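Local coordinates for protein RNA polymerase ECF-subfamily sigma factor (Streptomyces venezuelae, PDB 6DXO) that probably directs RNA polymerase to specific promoters for aerial mycelium formation, as an ECF sigma factor usually kept inactive by an anti-sigma factor, at residues Y22-I30 with F65-R74; V4-F15 with I55-F65. All coordinates share one frame; numbering follows the deposited sequence.

How the contacts relate
Both contacts tie helix 12-31, or the short helix 4-7 leading into it, to the part of the chain just before and within helix 65-79. Their centres lie about 15 Å apart, and their segments alternate along the sequence: 4-15, 22-30, 55-65, 65-74. Contact 1 packs helix on helix in the helical bundle of sigma-70 region 2; contact 2 holds the loop between helices 37-53 and 65-79 against the N-terminal turns. Phe65 belongs to both, and Trp68 of contact 1 stacks on Phe58 of contact 2. Together they join the loop and the start of helix 65-79 to helices 4-7 and 12-31, in a bundle which the partner chain of the RsbN-BldN complex also contacts.

Contact 1 of 2, residues Y22-I30 with F65-R74; sequences YSDTVYRYI and FGAWLVTIAR
The ring of Tyr22 turns a face to the edge of Phe65 in an offset T-shaped pair, the centroids 5.5 Å apart and the planes at 68°. Phe65 meanwhile has Leu69 CG of its own helix over one face. Farther along, Tyr29 takes a methyl over one ring face: Val70 CG1 lies 4.3 Å from the ring centroid, almost directly above the ring, a CH-pi contact. These rings mark the two ends of a helix-helix interface in the sigma-70 region 2 bundle, where helices 12-31 and 65-79 run in the same general direction, their segments crossing at -33°.

Small residues make room for the large rings of helix 12-31. Beside Tyr22 sits Gly66, whose CA is 3.6 Å from Tyr22 CE2; a CB there would clash with the ring, so glycine suits the place. Ala73 does similar work at the other end: its CB touches Ile30 CD1 at 3.8 Å and also meets the Tyr29 ring, a small methyl group fitting between the ring and Ile30. Between them, Val26 and Leu69 fill the middle, Val26 CG2 packing on Leu69 CB at 3.8 Å. Leu69 CD1 comes in at about a right angle to Tyr22 and reaches its CB. No hydrogen bond joins the segments, as suits a seam of aliphatic and aromatic groups. Behind it, Leu69 touches Phe48 and Ala73 touches Thr47 of helix 37-53, which extends the packing to a third helix.

Tyr29 has CG anti to the backbone N (chi1 170°), which swings the phenol across to helix 65-79. Its far end comes to rest on the aliphatic base of Arg74, the OH lying 3.3 Å from Arg74 CB.

Contact 2 of 2, residues V4-F15 with I55-F65; sequences VDRAQAGEAEAF and ISTFTWQGRDF
Gln8 spends both hydrogens of its side-chain amide on backbone carbonyls of the loop. Its NE2 donates to Ile55 O at 2.8 Å, in an almost straight bond (167°) roughly in line with the carbonyl bond, and to Phe58 O at 3.0 Å, where it approaches from above the carbonyl plane. Both acceptors lie close to the amide plane, so the pair fixes the rotation of the group. With its chain extended beyond CG (chi2 173°), Gln8 reaches from just after helix 4-7 to the loop. An alanine here would remove the amide and is likely to leave both carbonyls without this donor and the loop less tightly held.

Apolar groups flank the amide. Val4 divides its methyls: CG1 meets Phe58 CD2 at 3.8 Å, while CG2 makes an off-centre CH-pi contact with the Phe65 ring. Ile55 CD1 fits against Ala7 CB at 3.9 Å and the edge of the Phe15 ring, a branched chain packed between a small residue and a ring.

A second shell positions the first. One water gives a proton to Gln8 OE1 and accepts from Arg63 NE at 2.8 Å. Arg63 NH1 donates to Trp60 O, and Arg63 CD lies over one face of Phe58. Asp5 OD1 stands 4.5 Å from Arg63 NH2, beyond a salt bridge but probably still attractive.

Outward, Phe58 stacks on Trp68 of helix 65-79, whose start is capped by Asp64. Leu18 of helix 12-31 meets both Val4 and Phe65, while the loop reaches that helix through Ile55 on Phe15.

Contact 1 of 2, residues Y22-I30 with F65-R74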
loop_
_atom_site.group_PDB
_atom_site.type_symbol
_atom_site.label_atom_id
_atom_site.label_comp_id
_atom_site.label_asym_id
_atom_site.label_seq_id
_atom_site.Cartn_x
_atom_site.Cartn_y
_atom_site.Cartn_z
ATOM N N TYR A 22 -0.132 -3.603 -5.442
ATOM C CA TYR A 22 0.900 -2.620 -5.801
ATOM C C TYR A 22 1.500 -1.843 -4.633
ATOM O O TYR A 22 2.500 -1.127 -4.820
ATOM C CB TYR A 22 0.335 -1.604 -6.801
ATOM C CG TYR A 22 0.080 -2.166 -8.160
ATOM C CD1 TYR A 22 -1.214 -2.454 -8.572
ATOM C CD2 TYR A 22 1.128 -2.397 -9.050
ATOM C CE1 TYR A 22 -1.471 -2.960 -9.856
ATOM C CE2 TYR A 22 0.872 -2.903 -10.353
ATOM C CZ TYR A 22 -0.426 -3.187 -10.730
ATOM O OH TYR A 22 -0.695 -3.681 -11.997
ATOM N N SER A 23 0.912 -1.938 -3.444
ATOM C CA SER A 23 1.348 -1.033 -2.370
ATOM C C SER A 23 2.805 -1.210 -1.981
ATOM O O SER A 23 3.506 -0.214 -1.758
ATOM C CB SER A 23 0.444 -1.116 -1.133
ATOM O OG SER A 23 0.457 -2.420 -0.606
ATOM N N ASP A 24 3.285 -2.453 -1.920
ATOM C CA ASP A 24 4.666 -2.680 -1.458
ATOM C C ASP A 24 5.674 -2.144 -2.473
ATOM O O ASP A 24 6.731 -1.620 -2.115
ATOM C CB ASP A 24 4.934 -4.163 -1.197
ATOM C CG ASP A 24 4.271 -4.671 0.084
ATOM O OD1 ASP A 24 4.107 -3.887 1.048
ATOM O OD2 ASP A 24 3.938 -5.870 0.134
ATOM N N THR A 25 5.348 -2.270 -3.754
ATOM C CA THR A 25 6.234 -1.742 -4.789
ATOM C C THR A 25 6.315 -0.221 -4.737
ATOM O O THR A 25 7.409 0.339 -4.875
ATOM C CB THR A 25 5.804 -2.207 -6.207
ATOM O OG1 THR A 25 5.756 -3.646 -6.250
ATOM C CG2 THR A 25 6.805 -1.722 -7.228
ATOM N N VAL A 26 5.171 0.451 -4.568
ATOM C CA VAL A 26 5.149 1.911 -4.447
ATOM C C VAL A 26 5.963 2.307 -3.222
ATOM O O VAL A 26 6.822 3.191 -3.274
ATOM C CB VAL A 26 3.712 2.477 -4.364
ATOM C CG1 VAL A 26 3.696 3.928 -3.887
ATOM C CG2 VAL A 26 3.010 2.363 -5.734
ATOM N N TYR A 27 5.704 1.616 -2.123
ATOM C CA TYR A 27 6.397 1.934 -0.863
ATOM C C TYR A 27 7.903 1.811 -1.019
ATOM O O TYR A 27 8.661 2.686 -0.573
ATOM C CB TYR A 27 5.878 1.000 0.215
ATOM C CG TYR A 27 6.559 1.109 1.556
ATOM C CD1 TYR A 27 6.308 2.178 2.399
ATOM C CD2 TYR A 27 7.416 0.111 1.982
ATOM C CE1 TYR A 27 6.935 2.252 3.686
ATOM C CE2 TYR A 27 8.024 0.160 3.238
ATOM C CZ TYR A 27 7.783 1.231 4.070
ATOM O OH TYR A 27 8.399 1.258 5.300
ATOM N N ARG A 28 8.345 0.735 -1.650
ATOM C CA ARG A 28 9.776 0.505 -1.849
ATOM C C ARG A 28 10.414 1.531 -2.768
ATOM O O ARG A 28 11.538 1.941 -2.530
ATOM C CB ARG A 28 10.054 -0.916 -2.330
ATOM C CG ARG A 28 9.747 -1.966 -1.256
ATOM C CD ARG A 28 10.314 -3.303 -1.657
ATOM N NE ARG A 28 9.440 -4.022 -2.571
ATOM C CZ ARG A 28 8.561 -4.940 -2.178
ATOM N NH1 ARG A 28 8.449 -5.241 -0.894
ATOM N NH2 ARG A 28 7.797 -5.556 -3.068
ATOM N N TYR A 29 9.688 1.975 -3.794
ATOM C CA TYR A 29 10.224 3.044 -4.632
ATOM C C TYR A 29 10.449 4.324 -3.805
ATOM O O TYR A 29 11.503 4.991 -3.899
ATOM C CB TYR A 29 9.290 3.301 -5.818
ATOM C CG TYR A 29 9.672 4.566 -6.572
ATOM C CD1 TYR A 29 10.730 4.563 -7.482
ATOM C CD2 TYR A 29 9.009 5.769 -6.330
ATOM C CE1 TYR A 29 11.090 5.736 -8.179
ATOM C CE2 TYR A 29 9.371 6.939 -7.014
ATOM C CZ TYR A 29 10.414 6.910 -7.917
ATOM O OH TYR A 29 10.782 8.074 -8.570
ATOM N N ILE A 30 9.466 4.646 -2.972
ATOM C CA ILE A 30 9.480 5.859 -2.162
ATOM C C ILE A 30 10.501 5.773 -1.008
ATOM O O ILE A 30 11.186 6.751 -0.703
ATOM C CB ILE A 30 8.061 6.172 -1.608
ATOM C CG1 ILE A 30 7.086 6.500 -2.755
ATOM C CG2 ILE A 30 8.074 7.328 -0.624
ATOM C CD1 ILE A 30 5.657 6.797 -2.280
ATOM N N PHE A 65 -0.875 0.593 -15.198
ATOM C CA PHE A 65 -1.280 1.073 -13.885
ATOM C C PHE A 65 -0.120 1.176 -12.883
ATOM O O PHE A 65 0.023 2.191 -12.204
ATOM C CB PHE A 65 -2.414 0.236 -13.303
ATOM C CG PHE A 65 -3.014 0.834 -12.066
ATOM C CD1 PHE A 65 -3.756 1.997 -12.141
ATOM C CD2 PHE A 65 -2.827 0.247 -10.826
ATOM C CE1 PHE A 65 -4.309 2.562 -10.997
ATOM C CE2 PHE A 65 -3.368 0.809 -9.690
ATOM C CZ PHE A 65 -4.112 1.960 -9.772
ATOM N N GLY A 66 0.696 0.127 -12.810
ATOM C CA GLY A 66 1.889 0.141 -11.981
ATOM C C GLY A 66 2.848 1.262 -12.351
ATOM O O GLY A 66 3.364 1.966 -11.488
ATOM N N ALA A 67 3.088 1.443 -13.647
ATOM C CA ALA A 67 3.937 2.533 -14.108
ATOM C C ALA A 67 3.346 3.894 -13.752
ATOM O O ALA A 67 4.060 4.818 -13.408
ATOM C CB ALA A 67 4.183 2.426 -15.621
ATOM N N TRP A 68 2.022 4.004 -13.809
ATOM C CA TRP A 68 1.351 5.251 -13.473
ATOM C C TRP A 68 1.535 5.573 -11.997
ATOM O O TRP A 68 1.831 6.702 -11.626
ATOM C CB TRP A 68 -0.145 5.118 -13.802
ATOM C CG TRP A 68 -0.920 6.377 -13.707
ATOM C CD1 TRP A 68 -0.513 7.626 -14.057
ATOM C CD2 TRP A 68 -2.272 6.506 -13.253
ATOM N NE1 TRP A 68 -1.519 8.536 -13.832
ATOM C CE2 TRP A 68 -2.615 7.872 -13.343
ATOM C CE3 TRP A 68 -3.215 5.598 -12.755
ATOM C CZ2 TRP A 68 -3.876 8.359 -12.965
ATOM C CZ3 TRP A 68 -4.464 6.078 -12.373
ATOM C CH2 TRP A 68 -4.787 7.444 -12.490
ATOM N N LEU A 69 1.359 4.559 -11.156
ATOM C CA LEU A 69 1.568 4.737 -9.724
ATOM C C LEU A 69 2.992 5.253 -9.470
ATOM O O LEU A 69 3.196 6.186 -8.721
ATOM C CB LEU A 69 1.347 3.414 -8.991
ATOM C CG LEU A 69 -0.116 2.962 -8.843
ATOM C CD1 LEU A 69 -0.206 1.559 -8.250
ATOM C CD2 LEU A 69 -0.925 3.949 -7.996
ATOM N N VAL A 70 3.967 4.629 -10.108
ATOM C CA VAL A 70 5.360 5.008 -9.911
ATOM C C VAL A 70 5.616 6.455 -10.330
ATOM O O VAL A 70 6.316 7.217 -9.642
ATOM C CB VAL A 70 6.306 4.022 -10.619
ATOM C CG1 VAL A 70 7.716 4.571 -10.639
ATOM C CG2 VAL A 70 6.264 2.655 -9.909
ATOM N N THR A 71 5.015 6.853 -11.443
ATOM C CA THR A 71 5.195 8.212 -11.916
ATOM C C THR A 71 4.501 9.222 -11.009
ATOM O O THR A 71 5.013 10.306 -10.795
ATOM C CB THR A 71 4.778 8.362 -13.409
ATOM O OG1 THR A 71 3.412 7.962 -13.581
ATOM C CG2 THR A 71 5.635 7.470 -14.275
ATOM N N ILE A 72 3.352 8.846 -10.439
ATOM C CA ILE A 72 2.694 9.684 -9.443
ATOM C C ILE A 72 3.525 9.854 -8.177
ATOM O O ILE A 72 3.627 10.953 -7.642
ATOM C CB ILE A 72 1.292 9.135 -9.072
ATOM C CG1 ILE A 72 0.311 9.363 -10.224
ATOM C CG2 ILE A 72 0.773 9.783 -7.781
ATOM C CD1 ILE A 72 -0.949 8.522 -10.109
ATOM N N ALA A 73 4.109 8.755 -7.689
ATOM C CA ALA A 73 4.908 8.809 -6.478
ATOM C C ALA A 73 6.133 9.668 -6.746
ATOM O O ALA A 73 6.532 10.457 -5.905
ATOM C CB ALA A 73 5.322 7.401 -6.008
ATOM N N ARG A 74 6.718 9.499 -7.924
ATOM C CA ARG A 74 7.850 10.339 -8.336
ATOM C C ARG A 74 7.510 11.840 -8.254
ATOM O O ARG A 74 8.295 12.629 -7.714
ATOM C CB ARG A 74 8.342 9.965 -9.733
ATOM C CG ARG A 74 9.609 10.747 -10.139
ATOM C CD ARG A 74 10.131 10.303 -11.477
ATOM N NE ARG A 74 9.129 10.409 -12.530
ATOM C CZ ARG A 74 9.223 9.780 -13.694
ATOM N NH1 ARG A 74 10.274 9.002 -13.936
ATOM N NH2 ARG A 74 8.268 9.919 -14.608
#

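Contact 2 of 2, residues V4-F15 with I55-F65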
loop_
_atom_site.group_PDB
_atom_site.type_symbol
_atom_site.label_atom_id
_atom_site.label_comp_id
_atom_site.label_asym_id
_atom_site.label_seq_id
_atom_site.Cartn_x
_atom_site.Cartn_y
_atom_site.Cartn_z
ATOM N N VAL A 4 -8.346 -2.961 -12.737
ATOM C CA VAL A 4 -8.422 -1.523 -12.948
ATOM C C VAL A 4 -9.763 -1.177 -13.574
ATOM O O VAL A 4 -10.481 -0.313 -13.079
ATOM C CB VAL A 4 -7.279 -1.002 -13.842
ATOM C CG1 VAL A 4 -7.437 0.484 -14.093
ATOM C CG2 VAL A 4 -5.945 -1.285 -13.196
ATOM N N ASP A 5 -10.096 -1.874 -14.657
ATOM C CA ASP A 5 -11.397 -1.715 -15.309
ATOM C C ASP A 5 -12.553 -1.928 -14.337
ATOM O O ASP A 5 -13.566 -1.234 -14.420
ATOM C CB ASP A 5 -11.526 -2.659 -16.515
ATOM C CG ASP A 5 -10.833 -2.122 -17.758
ATOM O OD1 ASP A 5 -9.966 -1.233 -17.621
ATOM O OD2 ASP A 5 -11.157 -2.596 -18.874
ATOM N N ARG A 6 -12.406 -2.873 -13.407
ATOM C CA ARG A 6 -13.441 -3.089 -12.393
ATOM C C ARG A 6 -13.569 -1.934 -11.390
ATOM O O ARG A 6 -14.669 -1.603 -10.957
ATOM C CB ARG A 6 -13.226 -4.411 -11.640
ATOM C CG ARG A 6 -13.523 -5.666 -12.449
ATOM C CD ARG A 6 -13.833 -6.857 -11.538
ATOM N NE ARG A 6 -13.541 -6.577 -10.132
ATOM C CZ ARG A 6 -13.940 -7.336 -9.115
ATOM N NH1 ARG A 6 -14.654 -8.428 -9.345
ATOM N NH2 ARG A 6 -13.632 -7.002 -7.867
ATOM N N ALA A 7 -12.444 -1.337 -10.997
ATOM C CA ALA A 7 -12.487 -0.169 -10.122
ATOM C C ALA A 7 -13.098 1.036 -10.834
ATOM O O ALA A 7 -13.726 1.897 -10.211
ATOM C CB ALA A 7 -11.083 0.189 -9.653
ATOM N N GLN A 8 -12.834 1.132 -12.128
ATOM C CA GLN A 8 -13.390 2.228 -12.909
ATOM C C GLN A 8 -14.907 2.049 -13.051
ATOM O O GLN A 8 -15.586 2.892 -13.645
ATOM C CB GLN A 8 -12.687 2.325 -14.260
ATOM C CG GLN A 8 -11.288 2.941 -14.171
ATOM C CD GLN A 8 -10.507 2.878 -15.490
ATOM O OE1 GLN A 8 -10.378 1.817 -16.104
ATOM N NE2 GLN A 8 -9.978 4.017 -15.917
ATOM N N ALA A 9 -15.412 0.949 -12.483
ATOM C CA ALA A 9 -16.850 0.703 -12.304
ATOM C C ALA A 9 -17.291 0.995 -10.867
ATOM O O ALA A 9 -18.404 0.656 -10.467
ATOM C CB ALA A 9 -17.192 -0.726 -12.654
ATOM N N GLY A 10 -16.414 1.608 -10.085
ATOM C CA GLY A 10 -16.775 1.979 -8.731
ATOM C C GLY A 10 -16.963 0.813 -7.774
ATOM O O GLY A 10 -17.472 1.001 -6.673
ATOM N N GLU A 11 -16.577 -0.391 -8.191
ATOM C CA GLU A 11 -16.431 -1.494 -7.242
ATOM C C GLU A 11 -15.270 -1.133 -6.343
ATOM O O GLU A 11 -14.108 -1.246 -6.746
ATOM C CB GLU A 11 -16.141 -2.814 -7.956
ATOM C CG GLU A 11 -15.756 -3.939 -7.000
ATOM C CD GLU A 11 -16.397 -5.263 -7.353
ATOM O OE1 GLU A 11 -16.783 -5.449 -8.526
ATOM O OE2 GLU A 11 -16.523 -6.119 -6.452
ATOM N N ALA A 12 -15.594 -0.678 -5.136
ATOM C CA ALA A 12 -14.602 -0.141 -4.220
ATOM C C ALA A 12 -13.570 -1.190 -3.836
ATOM O O ALA A 12 -12.396 -0.873 -3.697
ATOM C CB ALA A 12 -15.274 0.428 -2.975
ATOM N N GLU A 13 -14.014 -2.434 -3.666
ATOM C CA GLU A 13 -13.122 -3.519 -3.264
ATOM C C GLU A 13 -12.080 -3.849 -4.337
ATOM O O GLU A 13 -10.979 -4.297 -4.020
ATOM C CB GLU A 13 -13.917 -4.771 -2.877
ATOM C CG GLU A 13 -13.059 -6.019 -2.711
ATOM C CD GLU A 13 -12.075 -5.922 -1.547
ATOM O OE1 GLU A 13 -12.265 -5.059 -0.664
ATOM O OE2 GLU A 13 -11.108 -6.710 -1.522
ATOM N N ALA A 14 -12.421 -3.624 -5.605
ATOM C CA ALA A 14 -11.451 -3.806 -6.666
ATOM C C ALA A 14 -10.284 -2.842 -6.471
ATOM O O ALA A 14 -9.132 -3.219 -6.677
ATOM C CB ALA A 14 -12.087 -3.620 -8.070
ATOM N N PHE A 15 -10.568 -1.614 -6.045
ATOM C CA PHE A 15 -9.469 -0.671 -5.802
ATOM C C PHE A 15 -8.676 -1.117 -4.564
ATOM O O PHE A 15 -7.471 -0.969 -4.492
ATOM C CB PHE A 15 -9.955 0.768 -5.624
ATOM C CG PHE A 15 -8.848 1.775 -5.736
ATOM C CD1 PHE A 15 -8.488 2.289 -6.972
ATOM C CD2 PHE A 15 -8.136 2.178 -4.610
ATOM C CE1 PHE A 15 -7.445 3.217 -7.083
ATOM C CE2 PHE A 15 -7.085 3.096 -4.717
ATOM C CZ PHE A 15 -6.741 3.600 -5.950
ATOM N N ILE A 55 -8.892 8.364 -11.520
ATOM C CA ILE A 55 -9.037 7.096 -12.208
ATOM C C ILE A 55 -9.985 7.192 -13.425
ATOM O O ILE A 55 -9.923 6.361 -14.318
ATOM C CB ILE A 55 -9.474 5.942 -11.249
ATOM C CG1 ILE A 55 -8.922 4.599 -11.734
ATOM C CG2 ILE A 55 -10.994 5.912 -11.075
ATOM C CD1 ILE A 55 -9.348 3.411 -10.888
ATOM N N SER A 56 -10.845 8.202 -13.452
ATOM C CA SER A 56 -11.768 8.369 -14.597
ATOM C C SER A 56 -11.048 8.902 -15.843
ATOM O O SER A 56 -11.606 8.899 -16.949
ATOM C CB SER A 56 -12.941 9.286 -14.242
ATOM O OG SER A 56 -12.504 10.603 -13.961
ATOM N N THR A 57 -9.815 9.364 -15.666
ATOM C CA THR A 57 -9.036 9.890 -16.795
ATOM C C THR A 57 -8.062 8.846 -17.322
ATOM O O THR A 57 -7.476 9.008 -18.398
ATOM C CB THR A 57 -8.206 11.112 -16.389
ATOM O OG1 THR A 57 -7.164 10.690 -15.496
ATOM C CG2 THR A 57 -9.075 12.149 -15.693
ATOM N N PHE A 58 -7.882 7.783 -16.548
ATOM C CA PHE A 58 -6.935 6.728 -16.881
ATOM C C PHE A 58 -7.438 5.894 -18.043
ATOM O O PHE A 58 -7.875 4.755 -17.864
ATOM C CB PHE A 58 -6.683 5.856 -15.645
ATOM C CG PHE A 58 -5.573 4.860 -15.814
ATOM C CD1 PHE A 58 -4.252 5.285 -15.933
ATOM C CD2 PHE A 58 -5.833 3.514 -15.812
ATOM C CE1 PHE A 58 -3.226 4.369 -16.068
ATOM C CE2 PHE A 58 -4.809 2.592 -15.951
ATOM C CZ PHE A 58 -3.502 3.027 -16.078
ATOM N N THR A 59 -7.362 6.468 -19.247
ATOM C CA THR A 59 -7.999 5.898 -20.418
ATOM C C THR A 59 -7.173 6.086 -21.697
ATOM O O THR A 59 -7.649 5.795 -22.798
ATOM C CB THR A 59 -9.360 6.575 -20.644
ATOM O OG1 THR A 59 -9.173 7.994 -20.659
ATOM C CG2 THR A 59 -10.335 6.218 -19.518
ATOM N N TRP A 60 -5.946 6.580 -21.553
ATOM C CA TRP A 60 -5.083 6.796 -22.713
ATOM C C TRP A 60 -4.469 5.498 -23.238
ATOM O O TRP A 60 -4.294 4.532 -22.497
ATOM C CB TRP A 60 -4.009 7.853 -22.425
ATOM C CG TRP A 60 -3.105 7.537 -21.277
ATOM C CD1 TRP A 60 -1.944 6.817 -21.320
ATOM C CD2 TRP A 60 -3.279 7.936 -19.915
ATOM N NE1 TRP A 60 -1.388 6.741 -20.066
ATOM C CE2 TRP A 60 -2.186 7.423 -19.187
ATOM C CE3 TRP A 60 -4.249 8.679 -19.241
ATOM C CZ2 TRP A 60 -2.043 7.626 -17.819
ATOM C CZ3 TRP A 60 -4.101 8.883 -17.885
ATOM C CH2 TRP A 60 -3.010 8.356 -17.189
ATOM N N GLN A 61 -4.124 5.506 -24.522
ATOM C CA GLN A 61 -3.781 4.295 -25.267
ATOM C C GLN A 61 -2.829 3.283 -24.606
ATOM O O GLN A 61 -3.196 2.125 -24.392
ATOM C CB GLN A 61 -3.264 4.665 -26.660
ATOM C CG GLN A 61 -3.433 3.549 -27.657
ATOM C CD GLN A 61 -4.853 3.014 -27.672
ATOM O OE1 GLN A 61 -5.816 3.779 -27.749
ATOM N NE2 GLN A 61 -4.991 1.695 -27.580
ATOM N N GLY A 62 -1.609 3.706 -24.295
ATOM C CA GLY A 62 -0.609 2.769 -23.801
ATOM C C GLY A 62 -0.393 2.776 -22.293
ATOM O O GLY A 62 0.724 2.548 -21.817
ATOM N N ARG A 63 -1.466 3.017 -21.541
ATOM C CA ARG A 63 -1.380 3.171 -20.084
ATOM C C ARG A 63 -1.016 1.877 -19.351
ATOM O O ARG A 63 -1.384 0.785 -19.766
ATOM C CB ARG A 63 -2.695 3.727 -19.533
ATOM C CG ARG A 63 -3.872 2.760 -19.644
ATOM C CD ARG A 63 -5.202 3.490 -19.575
ATOM N NE ARG A 63 -6.330 2.567 -19.625
ATOM C CZ ARG A 63 -6.906 2.140 -20.745
ATOM N NH1 ARG A 63 -6.447 2.552 -21.926
ATOM N NH2 ARG A 63 -7.927 1.293 -20.686
ATOM N N ASP A 64 -0.290 2.017 -18.247
ATOM C CA ASP A 64 0.093 0.882 -17.417
ATOM C C ASP A 64 -0.085 1.331 -15.967
ATOM O O ASP A 64 0.453 2.355 -15.572
ATOM C CB ASP A 64 1.546 0.480 -17.698
ATOM C CG ASP A 64 1.967 -0.769 -16.934
ATOM O OD1 ASP A 64 1.932 -1.866 -17.526
ATOM O OD2 ASP A 64 2.327 -0.651 -15.742
ATOM N N PHE A 65 -0.875 0.593 -15.198
ATOM C CA PHE A 65 -1.280 1.073 -13.885
ATOM C C PHE A 65 -0.120 1.176 -12.883
ATOM O O PHE A 65 0.023 2.191 -12.204
ATOM C CB PHE A 65 -2.414 0.236 -13.303
ATOM C CG PHE A 65 -3.014 0.834 -12.066
ATOM C CD1 PHE A 65 -3.756 1.997 -12.141
ATOM C CD2 PHE A 65 -2.827 0.247 -10.826
ATOM C CE1 PHE A 65 -4.309 2.562 -10.997
ATOM C CE2 PHE A 65 -3.368 0.809 -9.690
ATOM C CZ PHE A 65 -4.112 1.960 -9.772
HETATM O O HOH W 1 -7.791 1.184 -17.690
#